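1H-3-hydroxy-4-oxoquinoline 2,4-dioxygenase (Pseudomonas putida, PDB 3IBT) catalyses the cofactor-independent ring cleavage of 3-hydroxy-1H-quinolin-4-one with dioxygen, giving N-formylanthranilate and carbon monoxide in oxoquinoline degradation. Local coordinates at residues Pro127-Trp130 and Gln131-Glu135; Ser194-Asp197 and Arg198-Ser201; Leu216-Asp219 and Tyr220-Gln224; Ala253-Gln256 and Ala257-Phe261. All blocks are in the same frame, centred on the assembly; numbering follows the deposited sequence.

All four contacts are local, between residues three to five apart along short helical stretches of one alpha/beta-hydrolase chain, and they differ in what the side chains add to the backbone bonds. Contact 2 is buried, contacts 1 and 4 partly so, and contact 3 lies at the surface. Contacts 2 and 3 both open a helix with a serine N-cap, and they touch through Leu196 CD1 and Leu223 CD2, 4.0 Å apart. Contact 1 turns a leucine methyl onto an aromatic face. Contact 4, on the other side of the chain's centre from contact 1, has aliphatic packing inward and a polar run through Gln256. In contact 3 an arginine folds back over its own helix start.

Contact 1: residues Pro127-Trp130 and Gln131-Glu135; sequences PGFW and QQLAE
Leu133 reaches back one turn to the ring of Phe129, a CH-pi contact on helix 127-135. This helix follows strand 115-119 and precedes strand 207-212 in the alpha/beta-hydrolase fold, the part of the chain where such enzymes commonly carry their cap. Phe129 stands out from the helix, its CG opposite the backbone N (chi1 -175°), and Leu133 leans back to it, its CG opposite its own carbonyl carbon (chi1 -66°). Leu133 CD1 lies over the ring face, 3.8 Å from the Phe129 ring centroid and 28° off the normal, on the CE2 and CZ side of the ring. Leu133 CG stands over the same face, 4.1 Å above the Phe129 ring plane and toward its rim. Trp130 stands beside this pair and touches it lightly, its CE3 4.5 Å from Leu133 CD1. Beyond the segments, Tyr189 of helix 175-192 packs edge-to-face with Phe129, and Phe149 of helix 142-154 also touches that ring. The Phe129 side chain is about 6 Å from that of Trp153, a probable substrate-binding residue. The backbone holds the leucine in line with the phenylalanine: Leu133 N donates to Phe129 O at 2.9 Å.

Contact 2: residues Ser194-Asp197 and Arg198-Ser201; sequences SPLD and RMDS. Unlike the reference sequence in segment 198-201: Asp200 (reference Glu).
Ser194 and Arg198 are joined through the backbone, where Arg198 N gives an almost straight hydrogen bond to Ser194 O at 2.9 Å. The next two bonds follow the same i to i+4 pattern, Met199 N to Pro195 O at 3.0 Å and Asp200 N to Leu196 O. At the start of the turn the serine hydroxyl takes over the role of a missing carbonyl: Ser194 OG accepts from Asp197 N at 3.0 Å. This is an N-cap, and it opens the short helix 195-200, which comes directly after helix 175-192 and before strand 207-212 of the alpha/beta-hydrolase sheet. At the far end Ser201 turns back on Arg198 O, which accepts both Ser201 OG at 2.8 Å and Ser201 N at 3.1 Å. The two donors approach from the same face of the carbonyl plane.

Apolar contact is made by selenomethionine Met199. Its chain runs out straight to SE and then bends at the last torsion (chi3 -69°), which brings CE back toward the first turn. There Met199 CE lies 4.1 Å from Leu196 CD2 and 4.3 Å from Pro195 CB, but its nearest neighbour is polar, the carbonyl oxygen Pro195 O at 3.5 Å. Leu123 and Trp233 also touch Met199, while Phe227 of helix 218-230 packs on Leu196.

The charge of Arg198 is met outside the turn. Bent at chi2, the side chain points its guanidinium away from the helix start to a salt bridge with Glu106 of helix 97-107 and a cation-pi contact with Trp192.

Contact 3: residues Leu216-Asp219 and Tyr220-Gln224; sequences LSQD and YRQLQ
Arg221 folds its guanidinium back over the backbone of Ser217, one turn earlier, with one face turned to the peptide. Ser217 N stands 3.4 Å above the guanidinium plane, offset toward its rim. The chain reaches there fully extended from CG to NE, having set off with CG anti to its carbonyl carbon (chi1 -60°), which directs it toward the helix start. Farther out, Arg221 NH2 approaches Leu216 CA at 3.6 Å, and the leucine side chain runs at a slant past it.

Gln218 meets the same group at its edge. Its CB lies in the guanidinium plane, and a bend at chi2 (56°) swings the amide round until it is nearly coplanar with the guanidinium, the two chains crossing at about a right angle. The bond that results is weak, Arg221 NH1 to Gln218 OE1 at 3.5 Å. The same oxygen also rests against the aliphatic part of the arginine, 3.4 Å from Arg221 CD.

Ser217 has a second role. Its OG accepts from Tyr220 N at 3.2 Å, while its carbonyl receives Arg221 N at 3.0 Å. Tyr220 carries its ring away from this cap into the protein, where its hydroxyl is hydrogen-bonded to Leu123 N. That side chain lies about 7 Å from Asp120, which probably raises the basicity of the active-site histidine.

A serine N-cap opening helix 218-230 thus marks the entry to the helix of a beta-alpha-beta unit, between strands 207-212 and 234-238 of the alpha/beta-hydrolase sheet.

Contact 4: residues Ala253-Gln256 and Ala257-Phe261; sequences AVAQ and AIREF
From Ala253 to Glu260 the backbone is regular alpha-helix, with Ala257, Ile258, Arg259 and Glu260 each donating to the carbonyl four residues back, as in Arg259 N to Ala255 O at 2.9 Å. Gln256 carries the polar side of this turn. Its chain bends at chi2 (61°), so the amide curls toward the next turn and uses both of its ends. Gln256 OE1 accepts from Arg259 NE at 3.1 Å in an almost straight bond; the oxygen lies in the guanidinium plane, whereas the donor stands above the plane of the amide. At the other end Gln256 NE2 donates to Glu260 OE2 at 2.6 Å, on the anti side of the carboxylate. The amide and carboxylate planes are steeply turned, 72° apart. Two bonds to different groups should fix the rotation of the amide.

Ala255 O faces the Arg259 guanidinium, 3.8 Å above its plane and toward the rim. The arginine also has a salt bridge from NH1 to Asp47. Away from this polar row, Val254 CG1 meets Ile258 CD1 at 3.6 Å, the outer methyl of the isoleucine against one branch of the valine.

Helix 251-261 packs this aliphatic side on helix 40-44, with Leu40 against Val254 and Leu44 against Ile258, while Ile258 also reaches Ile117 of strand 115-119 and Ala257 touches Ile211 of strand 207-212.

Contact 1: residues Pro127-Trp130 and Gln131-Glu135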
ATOM      1  N   PRO A 127     -19.140   7.484   5.606  1.00 70.11           N
ATOM      2  CA  PRO A 127     -20.025   7.864   4.490  1.00 69.42           C
ATOM      3  C   PRO A 127     -19.324   8.568   3.356  1.00 68.60           C
ATOM      4  O   PRO A 127     -19.507   8.192   2.198  1.00 68.54           O
ATOM      5  CB  PRO A 127     -21.069   8.775   5.163  1.00 69.58           C
ATOM      6  CG  PRO A 127     -21.212   8.152   6.514  1.00 69.25           C
ATOM      7  CD  PRO A 127     -19.734   7.928   6.885  1.00 70.63           C
ATOM      8  N   GLY A 128     -18.489   9.546   3.677  1.00 68.52           N
ATOM      9  CA  GLY A 128     -17.678  10.231   2.638  1.00 68.19           C
ATOM     10  C   GLY A 128     -16.958   9.309   1.662  1.00 67.29           C
ATOM     11  O   GLY A 128     -17.105   9.436   0.453  1.00 67.14           O
ATOM     12  N   PHE A 129     -16.189   8.383   2.229  1.00 67.02           N
ATOM     13  CA  PHE A 129     -15.444   7.361   1.526  1.00 66.92           C
ATOM     14  C   PHE A 129     -16.287   6.521   0.550  1.00 67.02           C
ATOM     15  O   PHE A 129     -15.987   6.446  -0.651  1.00 67.53           O
ATOM     16  CB  PHE A 129     -14.807   6.481   2.581  1.00 67.05           C
ATOM     17  CG  PHE A 129     -13.908   5.454   2.041  1.00 66.98           C
ATOM     18  CD1 PHE A 129     -12.728   5.820   1.394  1.00 68.10           C
ATOM     19  CD2 PHE A 129     -14.218   4.112   2.195  1.00 67.56           C
ATOM     20  CE1 PHE A 129     -11.867   4.859   0.882  1.00 67.63           C
ATOM     21  CE2 PHE A 129     -13.359   3.123   1.708  1.00 68.44           C
ATOM     22  CZ  PHE A 129     -12.172   3.503   1.066  1.00 68.52           C
ATOM     23  N   TRP A 130     -17.338   5.889   1.057  1.00 66.55           N
ATOM     24  CA  TRP A 130     -18.233   5.118   0.223  1.00 66.76           C
ATOM     25  C   TRP A 130     -18.723   5.888  -0.978  1.00 66.97           C
ATOM     26  O   TRP A 130     -18.935   5.313  -2.033  1.00 66.66           O
ATOM     27  CB  TRP A 130     -19.453   4.734   1.024  1.00 66.85           C
ATOM     28  CG  TRP A 130     -19.147   3.772   2.054  1.00 66.54           C
ATOM     29  CD1 TRP A 130     -19.161   3.964   3.396  1.00 66.25           C
ATOM     30  CD2 TRP A 130     -18.763   2.437   1.840  1.00 67.12           C
ATOM     31  NE1 TRP A 130     -18.819   2.808   4.040  1.00 66.18           N
ATOM     32  CE2 TRP A 130     -18.568   1.853   3.100  1.00 66.51           C
ATOM     33  CE3 TRP A 130     -18.577   1.662   0.695  1.00 67.79           C
ATOM     34  CZ2 TRP A 130     -18.197   0.535   3.252  1.00 67.96           C
ATOM     35  CZ3 TRP A 130     -18.202   0.358   0.845  1.00 66.89           C
ATOM     36  CH2 TRP A 130     -18.023  -0.203   2.111  1.00 65.88           C
ATOM     37  N   GLN A 131     -18.944   7.184  -0.803  1.00 67.31           N
ATOM     38  CA  GLN A 131     -19.358   7.998  -1.924  1.00 68.26           C
ATOM     39  C   GLN A 131     -18.279   8.096  -2.979  1.00 69.00           C
ATOM     40  O   GLN A 131     -18.533   7.892  -4.155  1.00 68.96           O
ATOM     41  CB  GLN A 131     -19.760   9.394  -1.479  1.00 68.19           C
ATOM     42  CG  GLN A 131     -20.594  10.131  -2.532  1.00 67.86           C
ATOM     43  CD  GLN A 131     -21.268  11.362  -1.978  1.00 67.56           C
ATOM     44  OE1 GLN A 131     -20.704  12.058  -1.118  1.00 66.95           O
ATOM     45  NE2 GLN A 131     -22.490  11.642  -2.453  1.00 68.46           N
ATOM     46  N   GLN A 132     -17.069   8.413  -2.544  1.00 70.59           N
ATOM     47  CA  GLN A 132     -15.959   8.653  -3.454  1.00 71.87           C
ATOM     48  C   GLN A 132     -15.602   7.383  -4.202  1.00 72.47           C
ATOM     49  O   GLN A 132     -15.109   7.436  -5.339  1.00 73.02           O
ATOM     50  CB  GLN A 132     -14.738   9.151  -2.703  1.00 72.10           C
ATOM     51  CG  GLN A 132     -14.987  10.256  -1.693  1.00 73.02           C
ATOM     52  CD  GLN A 132     -13.681  10.733  -1.084  1.00 75.06           C
ATOM     53  OE1 GLN A 132     -13.329  10.360   0.036  1.00 76.09           O
ATOM     54  NE2 GLN A 132     -12.922  11.517  -1.850  1.00 77.35           N
ATOM     55  N   LEU A 133     -15.858   6.242  -3.569  1.00 72.84           N
ATOM     56  CA  LEU A 133     -15.714   4.989  -4.264  1.00 73.32           C
ATOM     57  C   LEU A 133     -16.765   4.851  -5.372  1.00 74.06           C
ATOM     58  O   LEU A 133     -16.515   4.242  -6.437  1.00 75.28           O
ATOM     59  CB  LEU A 133     -15.755   3.830  -3.293  1.00 73.00           C
ATOM     60  CG  LEU A 133     -14.551   3.825  -2.360  1.00 73.62           C
ATOM     61  CD1 LEU A 133     -14.733   2.692  -1.406  1.00 75.67           C
ATOM     62  CD2 LEU A 133     -13.216   3.695  -3.096  1.00 72.96           C
ATOM     63  N   ALA A 134     -17.935   5.442  -5.163  1.00 74.00           N
ATOM     64  CA  ALA A 134     -18.948   5.424  -6.217  1.00 73.48           C
ATOM     65  C   ALA A 134     -18.626   6.475  -7.279  1.00 73.35           C
ATOM     66  O   ALA A 134     -18.565   6.149  -8.456  1.00 73.73           O
ATOM     67  CB  ALA A 134     -20.325   5.621  -5.638  1.00 73.39           C
ATOM     68  N   GLU A 135     -18.396   7.728  -6.877  1.00 73.21           N
ATOM     69  CA  GLU A 135     -17.985   8.768  -7.833  1.00 73.06           C
ATOM     70  C   GLU A 135     -16.907   8.185  -8.727  1.00 72.02           C
ATOM     71  O   GLU A 135     -17.027   8.184  -9.950  1.00 71.45           O
ATOM     72  CB  GLU A 135     -17.449   9.996  -7.101  1.00 73.36           C
ATOM     73  CG  GLU A 135     -18.483  11.086  -6.875  1.00 76.22           C
ATOM     74  CD  GLU A 135     -18.370  11.735  -5.483  1.00 80.19           C
ATOM     75  OE1 GLU A 135     -17.238  11.850  -4.942  1.00 82.65           O
ATOM     76  OE2 GLU A 135     -19.422  12.122  -4.914  1.00 81.36           O
TER

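Contact 2: residues Ser194-Asp197 and Arg198-Ser201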
ATOM      1  N   SER A 194     -13.913  -4.008   7.332  1.00 67.47           N
ATOM      2  CA  SER A 194     -12.891  -3.009   7.487  1.00 66.41           C
ATOM      3  C   SER A 194     -11.575  -3.707   7.553  1.00 66.50           C
ATOM      4  O   SER A 194     -11.509  -4.877   7.927  1.00 66.83           O
ATOM      5  CB  SER A 194     -13.088  -2.315   8.837  1.00 66.29           C
ATOM      6  OG  SER A 194     -12.913  -3.278   9.858  1.00 63.78           O
ATOM      7  N   PRO A 195     -10.495  -2.985   7.248  1.00 66.56           N
ATOM      8  CA  PRO A 195      -9.176  -3.457   7.610  1.00 66.64           C
ATOM      9  C   PRO A 195      -9.105  -4.043   9.013  1.00 68.54           C
ATOM     10  O   PRO A 195      -8.531  -5.095   9.188  1.00 69.50           O
ATOM     11  CB  PRO A 195      -8.352  -2.214   7.535  1.00 65.34           C
ATOM     12  CG  PRO A 195      -8.955  -1.456   6.483  1.00 65.48           C
ATOM     13  CD  PRO A 195     -10.429  -1.712   6.522  1.00 66.14           C
ATOM     14  N   LEU A 196      -9.671  -3.396  10.021  1.00 70.60           N
ATOM     15  CA  LEU A 196      -9.604  -3.972  11.372  1.00 72.56           C
ATOM     16  C   LEU A 196     -10.211  -5.383  11.508  1.00 74.09           C
ATOM     17  O   LEU A 196      -9.645  -6.235  12.210  1.00 75.09           O
ATOM     18  CB  LEU A 196     -10.242  -3.045  12.398  1.00 72.14           C
ATOM     19  CG  LEU A 196      -9.392  -1.809  12.656  1.00 72.72           C
ATOM     20  CD1 LEU A 196     -10.368  -0.706  13.105  1.00 73.20           C
ATOM     21  CD2 LEU A 196      -8.240  -2.097  13.671  1.00 70.63           C
ATOM     22  N   ASP A 197     -11.359  -5.614  10.869  1.00 74.97           N
ATOM     23  CA  ASP A 197     -11.992  -6.926  10.873  1.00 76.05           C
ATOM     24  C   ASP A 197     -11.186  -7.896  10.061  1.00 76.45           C
ATOM     25  O   ASP A 197     -10.981  -9.031  10.466  1.00 76.96           O
ATOM     26  CB  ASP A 197     -13.392  -6.855  10.278  1.00 76.57           C
ATOM     27  CG  ASP A 197     -14.364  -6.092  11.158  1.00 78.92           C
ATOM     28  OD1 ASP A 197     -13.919  -5.432  12.109  1.00 82.77           O
ATOM     29  OD2 ASP A 197     -15.590  -6.159  10.916  1.00 82.98           O
ATOM     30  N   ARG A 198     -10.749  -7.471   8.887  1.00 76.86           N
ATOM     31  CA  ARG A 198      -9.839  -8.302   8.111  1.00 77.79           C
ATOM     32  C   ARG A 198      -8.752  -8.919   9.015  1.00 79.05           C
ATOM     33  O   ARG A 198      -8.644 -10.146   9.110  1.00 79.19           O
ATOM     34  CB  ARG A 198      -9.228  -7.474   6.973  1.00 77.48           C
ATOM     35  CG  ARG A 198      -8.176  -8.153   6.172  1.00 74.56           C
ATOM     36  CD  ARG A 198      -8.641  -9.490   5.763  1.00 74.41           C
ATOM     37  NE  ARG A 198      -7.829 -10.080   4.701  1.00 74.33           N
ATOM     38  CZ  ARG A 198      -7.421 -11.341   4.730  1.00 74.10           C
ATOM     39  NH1 ARG A 198      -6.705 -11.845   3.729  1.00 74.44           N
ATOM     40  NH2 ARG A 198      -7.731 -12.102   5.777  1.00 73.99           N
HETATM   41  N   MSE A 199      -8.009  -8.052   9.705  1.00 80.37           N
HETATM   42  CA  MSE A 199      -6.837  -8.408  10.489  1.00 82.92           C
HETATM   43  C   MSE A 199      -7.226  -9.268  11.672  1.00 81.73           C
HETATM   44  O   MSE A 199      -6.595 -10.302  11.957  1.00 81.94           O
HETATM   45  CB  MSE A 199      -6.079  -7.142  10.947  1.00 81.84           C
HETATM   46  CG  MSE A 199      -5.340  -6.403   9.810  1.00 83.95           C
HETATM   47 SE   MSE A 199      -4.301  -4.731  10.248  1.00 91.81          SE
HETATM   48  CE  MSE A 199      -5.782  -3.462  10.689  1.00 89.92           C
ATOM     49  N   ASP A 200      -8.292  -8.862  12.339  1.00 81.46           N
ATOM     50  CA  ASP A 200      -8.789  -9.583  13.478  1.00 81.54           C
ATOM     51  C   ASP A 200      -9.203 -11.045  13.115  1.00 80.82           C
ATOM     52  O   ASP A 200      -9.353 -11.900  13.984  1.00 80.42           O
ATOM     53  CB  ASP A 200      -9.940  -8.768  14.076  1.00 82.49           C
ATOM     54  CG  ASP A 200     -10.054  -8.901  15.621  1.00 86.51           C
ATOM     55  OD1 ASP A 200      -9.344  -9.769  16.220  1.00 91.09           O
ATOM     56  OD2 ASP A 200     -10.868  -8.133  16.235  1.00 88.40           O
ATOM     57  N   SER A 201      -9.329 -11.355  11.829  1.00 80.41           N
ATOM     58  CA  SER A 201      -9.817 -12.660  11.434  1.00 79.96           C
ATOM     59  C   SER A 201      -8.740 -13.545  10.862  1.00 79.42           C
ATOM     60  O   SER A 201      -9.030 -14.637  10.367  1.00 79.67           O
ATOM     61  CB  SER A 201     -10.951 -12.525  10.426  1.00 80.30           C
ATOM     62  OG  SER A 201     -10.412 -12.263   9.148  1.00 81.15           O
TER

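Contact 3: residues Leu216-Asp219 and Tyr220-Gln224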
ATOM      1  N   LEU A 216      -7.279  13.094   9.195  1.00 71.17           N
ATOM      2  CA  LEU A 216      -6.827  14.032  10.155  1.00 70.87           C
ATOM      3  C   LEU A 216      -7.940  14.090  11.129  1.00 71.37           C
ATOM      4  O   LEU A 216      -8.744  15.017  11.108  1.00 71.98           O
ATOM      5  CB  LEU A 216      -6.578  15.387   9.503  1.00 70.86           C
ATOM      6  CG  LEU A 216      -5.580  15.298   8.347  1.00 70.32           C
ATOM      7  CD1 LEU A 216      -5.399  16.597   7.650  1.00 66.94           C
ATOM      8  CD2 LEU A 216      -4.275  14.886   8.939  1.00 73.35           C
ATOM      9  N   SER A 217      -8.004  13.074  11.982  1.00 71.69           N
ATOM     10  CA  SER A 217      -9.076  12.961  12.952  1.00 71.36           C
ATOM     11  C   SER A 217      -8.542  12.542  14.292  1.00 70.81           C
ATOM     12  O   SER A 217      -7.971  11.454  14.444  1.00 70.25           O
ATOM     13  CB  SER A 217     -10.109  11.945  12.455  1.00 71.74           C
ATOM     14  OG  SER A 217     -10.996  11.539  13.489  1.00 73.15           O
ATOM     15  N   GLN A 218      -8.747  13.387  15.284  1.00 70.83           N
ATOM     16  CA  GLN A 218      -8.379  12.982  16.633  1.00 71.49           C
ATOM     17  C   GLN A 218      -9.129  11.720  17.075  1.00 71.28           C
ATOM     18  O   GLN A 218      -8.509  10.830  17.648  1.00 71.71           O
ATOM     19  CB  GLN A 218      -8.462  14.109  17.655  1.00 71.06           C
ATOM     20  CG  GLN A 218      -8.034  13.684  19.077  1.00 74.60           C
ATOM     21  CD  GLN A 218      -6.593  13.056  19.192  1.00 77.30           C
ATOM     22  OE1 GLN A 218      -5.731  13.221  18.308  1.00 77.12           O
ATOM     23  NE2 GLN A 218      -6.342  12.359  20.312  1.00 76.71           N
ATOM     24  N   ASP A 219     -10.418  11.596  16.763  1.00 70.84           N
ATOM     25  CA  ASP A 219     -11.137  10.352  17.077  1.00 71.06           C
ATOM     26  C   ASP A 219     -10.390   9.099  16.587  1.00 71.10           C
ATOM     27  O   ASP A 219     -10.238   8.116  17.364  1.00 70.87           O
ATOM     28  CB  ASP A 219     -12.545  10.342  16.495  1.00 70.74           C
ATOM     29  CG  ASP A 219     -13.508  11.298  17.213  1.00 74.89           C
ATOM     30  OD1 ASP A 219     -13.230  11.759  18.374  1.00 76.35           O
ATOM     31  OD2 ASP A 219     -14.572  11.577  16.581  1.00 76.19           O
ATOM     32  N   TYR A 220      -9.955   9.157  15.309  1.00 70.39           N
ATOM     33  CA  TYR A 220      -9.284   8.083  14.593  1.00 69.88           C
ATOM     34  C   TYR A 220      -7.955   7.743  15.222  1.00 69.84           C
ATOM     35  O   TYR A 220      -7.616   6.576  15.371  1.00 70.22           O
ATOM     36  CB  TYR A 220      -9.039   8.512  13.134  1.00 70.58           C
ATOM     37  CG  TYR A 220      -8.581   7.416  12.170  1.00 70.59           C
ATOM     38  CD1 TYR A 220      -9.517   6.568  11.553  1.00 71.47           C
ATOM     39  CD2 TYR A 220      -7.225   7.254  11.836  1.00 72.51           C
ATOM     40  CE1 TYR A 220      -9.129   5.571  10.638  1.00 71.73           C
ATOM     41  CE2 TYR A 220      -6.810   6.237  10.909  1.00 73.31           C
ATOM     42  CZ  TYR A 220      -7.778   5.412  10.326  1.00 72.07           C
ATOM     43  OH  TYR A 220      -7.423   4.417   9.456  1.00 72.42           O
ATOM     44  N   ARG A 221      -7.177   8.764  15.560  1.00 69.13           N
ATOM     45  CA  ARG A 221      -5.922   8.524  16.228  1.00 69.31           C
ATOM     46  C   ARG A 221      -6.212   7.790  17.536  1.00 69.59           C
ATOM     47  O   ARG A 221      -5.528   6.848  17.873  1.00 70.02           O
ATOM     48  CB  ARG A 221      -5.196   9.845  16.474  1.00 69.40           C
ATOM     49  CG  ARG A 221      -4.871  10.626  15.193  1.00 68.78           C
ATOM     50  CD  ARG A 221      -4.239  11.962  15.535  1.00 68.85           C
ATOM     51  NE  ARG A 221      -4.117  12.815  14.367  1.00 73.86           N
ATOM     52  CZ  ARG A 221      -4.922  13.849  14.115  1.00 79.30           C
ATOM     53  NH1 ARG A 221      -5.900  14.150  14.969  1.00 82.37           N
ATOM     54  NH2 ARG A 221      -4.762  14.598  13.016  1.00 79.75           N
ATOM     55  N   GLN A 222      -7.262   8.205  18.246  1.00 69.43           N
ATOM     56  CA  GLN A 222      -7.667   7.577  19.489  1.00 69.39           C
ATOM     57  C   GLN A 222      -8.177   6.134  19.289  1.00 70.04           C
ATOM     58  O   GLN A 222      -7.930   5.238  20.115  1.00 70.71           O
ATOM     59  CB  GLN A 222      -8.759   8.422  20.104  1.00 69.28           C
ATOM     60  CG  GLN A 222      -9.042   8.146  21.535  1.00 68.01           C
ATOM     61  CD  GLN A 222      -7.801   8.041  22.373  1.00 67.93           C
ATOM     62  OE1 GLN A 222      -7.568   7.011  22.979  1.00 68.70           O
ATOM     63  NE2 GLN A 222      -7.006   9.108  22.437  1.00 69.09           N
ATOM     64  N   LEU A 223      -8.907   5.911  18.212  1.00 70.00           N
ATOM     65  CA  LEU A 223      -9.380   4.576  17.887  1.00 70.67           C
ATOM     66  C   LEU A 223      -8.214   3.583  17.794  1.00 70.33           C
ATOM     67  O   LEU A 223      -8.378   2.418  18.127  1.00 70.94           O
ATOM     68  CB  LEU A 223     -10.122   4.584  16.548  1.00 70.90           C
ATOM     69  CG  LEU A 223     -10.575   3.217  16.030  1.00 72.83           C
ATOM     70  CD1 LEU A 223     -11.996   2.929  16.509  1.00 71.79           C
ATOM     71  CD2 LEU A 223     -10.428   3.003  14.480  1.00 71.54           C
ATOM     72  N   GLN A 224      -7.043   4.018  17.344  1.00 68.90           N
ATOM     73  CA  GLN A 224      -6.000   3.021  17.153  1.00 68.41           C
ATOM     74  C   GLN A 224      -5.317   2.777  18.472  1.00 66.87           C
ATOM     75  O   GLN A 224      -5.034   1.627  18.839  1.00 66.62           O
ATOM     76  CB  GLN A 224      -5.005   3.371  16.046  1.00 67.09           C
ATOM     77  CG  GLN A 224      -5.635   3.332  14.652  1.00 68.86           C
ATOM     78  CD  GLN A 224      -4.623   3.687  13.549  1.00 71.70           C
ATOM     79  OE1 GLN A 224      -4.582   4.816  13.073  1.00 73.93           O
ATOM     80  NE2 GLN A 224      -3.780   2.718  13.166  1.00 75.21           N
TER

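Contact 4: residues Ala253-Gln256 and Ala257-Phe261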
ATOM      1  N   ALA A 253      11.029  10.130   8.605  1.00 67.96           N
ATOM      2  CA  ALA A 253      10.268   9.541   9.700  1.00 66.75           C
ATOM      3  C   ALA A 253       9.911   8.083   9.389  1.00 67.41           C
ATOM      4  O   ALA A 253      10.245   7.180  10.178  1.00 67.03           O
ATOM      5  CB  ALA A 253       9.088  10.332   9.986  1.00 65.88           C
ATOM      6  N   VAL A 254       9.269   7.849   8.231  1.00 67.33           N
ATOM      7  CA  VAL A 254       8.923   6.489   7.835  1.00 66.81           C
ATOM      8  C   VAL A 254      10.126   5.532   7.854  1.00 67.48           C
ATOM      9  O   VAL A 254      10.000   4.389   8.266  1.00 68.04           O
ATOM     10  CB  VAL A 254       8.243   6.439   6.480  1.00 66.48           C
ATOM     11  CG1 VAL A 254       7.948   4.998   6.099  1.00 65.27           C
ATOM     12  CG2 VAL A 254       6.954   7.199   6.523  1.00 65.67           C
ATOM     13  N   ALA A 255      11.301   5.989   7.443  1.00 67.88           N
ATOM     14  CA  ALA A 255      12.434   5.076   7.322  1.00 68.38           C
ATOM     15  C   ALA A 255      12.813   4.615   8.714  1.00 69.62           C
ATOM     16  O   ALA A 255      13.219   3.459   8.942  1.00 70.39           O
ATOM     17  CB  ALA A 255      13.599   5.752   6.631  1.00 67.09           C
ATOM     18  N   GLN A 256      12.669   5.515   9.674  1.00 70.55           N
ATOM     19  CA  GLN A 256      13.165   5.195  10.980  1.00 71.23           C
ATOM     20  C   GLN A 256      12.223   4.186  11.627  1.00 71.38           C
ATOM     21  O   GLN A 256      12.663   3.301  12.374  1.00 72.94           O
ATOM     22  CB  GLN A 256      13.319   6.449  11.821  1.00 71.49           C
ATOM     23  CG  GLN A 256      13.985   6.157  13.143  1.00 73.90           C
ATOM     24  CD  GLN A 256      15.389   5.596  12.957  1.00 77.22           C
ATOM     25  OE1 GLN A 256      16.048   5.809  11.907  1.00 77.66           O
ATOM     26  NE2 GLN A 256      15.861   4.883  13.972  1.00 76.57           N
ATOM     27  N   ALA A 257      10.937   4.295  11.294  1.00 70.39           N
ATOM     28  CA  ALA A 257       9.892   3.438  11.847  1.00 69.22           C
ATOM     29  C   ALA A 257      10.001   2.040  11.277  1.00 68.79           C
ATOM     30  O   ALA A 257       9.838   1.056  12.024  1.00 68.70           O
ATOM     31  CB  ALA A 257       8.537   4.013  11.535  1.00 68.66           C
ATOM     32  N   ILE A 258      10.261   1.964   9.959  1.00 67.91           N
ATOM     33  CA  ILE A 258      10.464   0.690   9.265  1.00 67.00           C
ATOM     34  C   ILE A 258      11.695   0.042   9.862  1.00 67.75           C
ATOM     35  O   ILE A 258      11.653  -1.087  10.319  1.00 67.15           O
ATOM     36  CB  ILE A 258      10.608   0.867   7.743  1.00 66.36           C
ATOM     37  CG1 ILE A 258       9.279   1.308   7.133  1.00 63.15           C
ATOM     38  CG2 ILE A 258      11.061  -0.437   7.093  1.00 65.46           C
ATOM     39  CD1 ILE A 258       9.383   1.736   5.715  1.00 58.64           C
ATOM     40  N   ARG A 259      12.772   0.808   9.935  1.00 69.34           N
ATOM     41  CA  ARG A 259      13.987   0.321  10.550  1.00 70.87           C
ATOM     42  C   ARG A 259      13.732  -0.242  11.911  1.00 71.76           C
ATOM     43  O   ARG A 259      14.221  -1.313  12.210  1.00 72.46           O
ATOM     44  CB  ARG A 259      15.002   1.425  10.679  1.00 71.03           C
ATOM     45  CG  ARG A 259      16.257   1.197   9.889  1.00 71.19           C
ATOM     46  CD  ARG A 259      17.310   2.222  10.329  1.00 72.27           C
ATOM     47  NE  ARG A 259      17.009   3.610   9.915  1.00 73.26           N
ATOM     48  CZ  ARG A 259      17.173   4.107   8.680  1.00 72.38           C
ATOM     49  NH1 ARG A 259      17.605   3.337   7.671  1.00 70.91           N
ATOM     50  NH2 ARG A 259      16.899   5.393   8.451  1.00 71.75           N
ATOM     51  N   GLU A 260      12.984   0.469  12.746  1.00 73.01           N
ATOM     52  CA  GLU A 260      12.863   0.042  14.135  1.00 74.88           C
ATOM     53  C   GLU A 260      11.871  -1.079  14.316  1.00 75.41           C
ATOM     54  O   GLU A 260      12.069  -1.951  15.150  1.00 76.63           O
ATOM     55  CB  GLU A 260      12.511   1.186  15.061  1.00 74.75           C
ATOM     56  CG  GLU A 260      13.703   2.027  15.450  1.00 80.48           C
ATOM     57  CD  GLU A 260      13.295   3.405  15.975  1.00 87.75           C
ATOM     58  OE1 GLU A 260      12.126   3.497  16.462  1.00 91.49           O
ATOM     59  OE2 GLU A 260      14.111   4.385  15.893  1.00 88.07           O
ATOM     60  N   PHE A 261      10.799  -1.080  13.549  1.00 75.81           N
ATOM     61  CA  PHE A 261       9.881  -2.160  13.690  1.00 76.18           C
ATOM     62  C   PHE A 261      10.477  -3.446  13.133  1.00 78.06           C
ATOM     63  O   PHE A 261      10.254  -4.541  13.666  1.00 78.74           O
ATOM     64  CB  PHE A 261       8.615  -1.876  12.968  1.00 74.59           C
ATOM     65  CG  PHE A 261       7.591  -2.890  13.219  1.00 74.31           C
ATOM     66  CD1 PHE A 261       7.147  -3.712  12.202  1.00 74.06           C
ATOM     67  CD2 PHE A 261       7.059  -3.054  14.507  1.00 75.54           C
ATOM     68  CE1 PHE A 261       6.161  -4.676  12.453  1.00 72.82           C
ATOM     69  CE2 PHE A 261       6.071  -4.006  14.781  1.00 71.30           C
ATOM     70  CZ  PHE A 261       5.629  -4.818  13.754  1.00 72.68           C
TER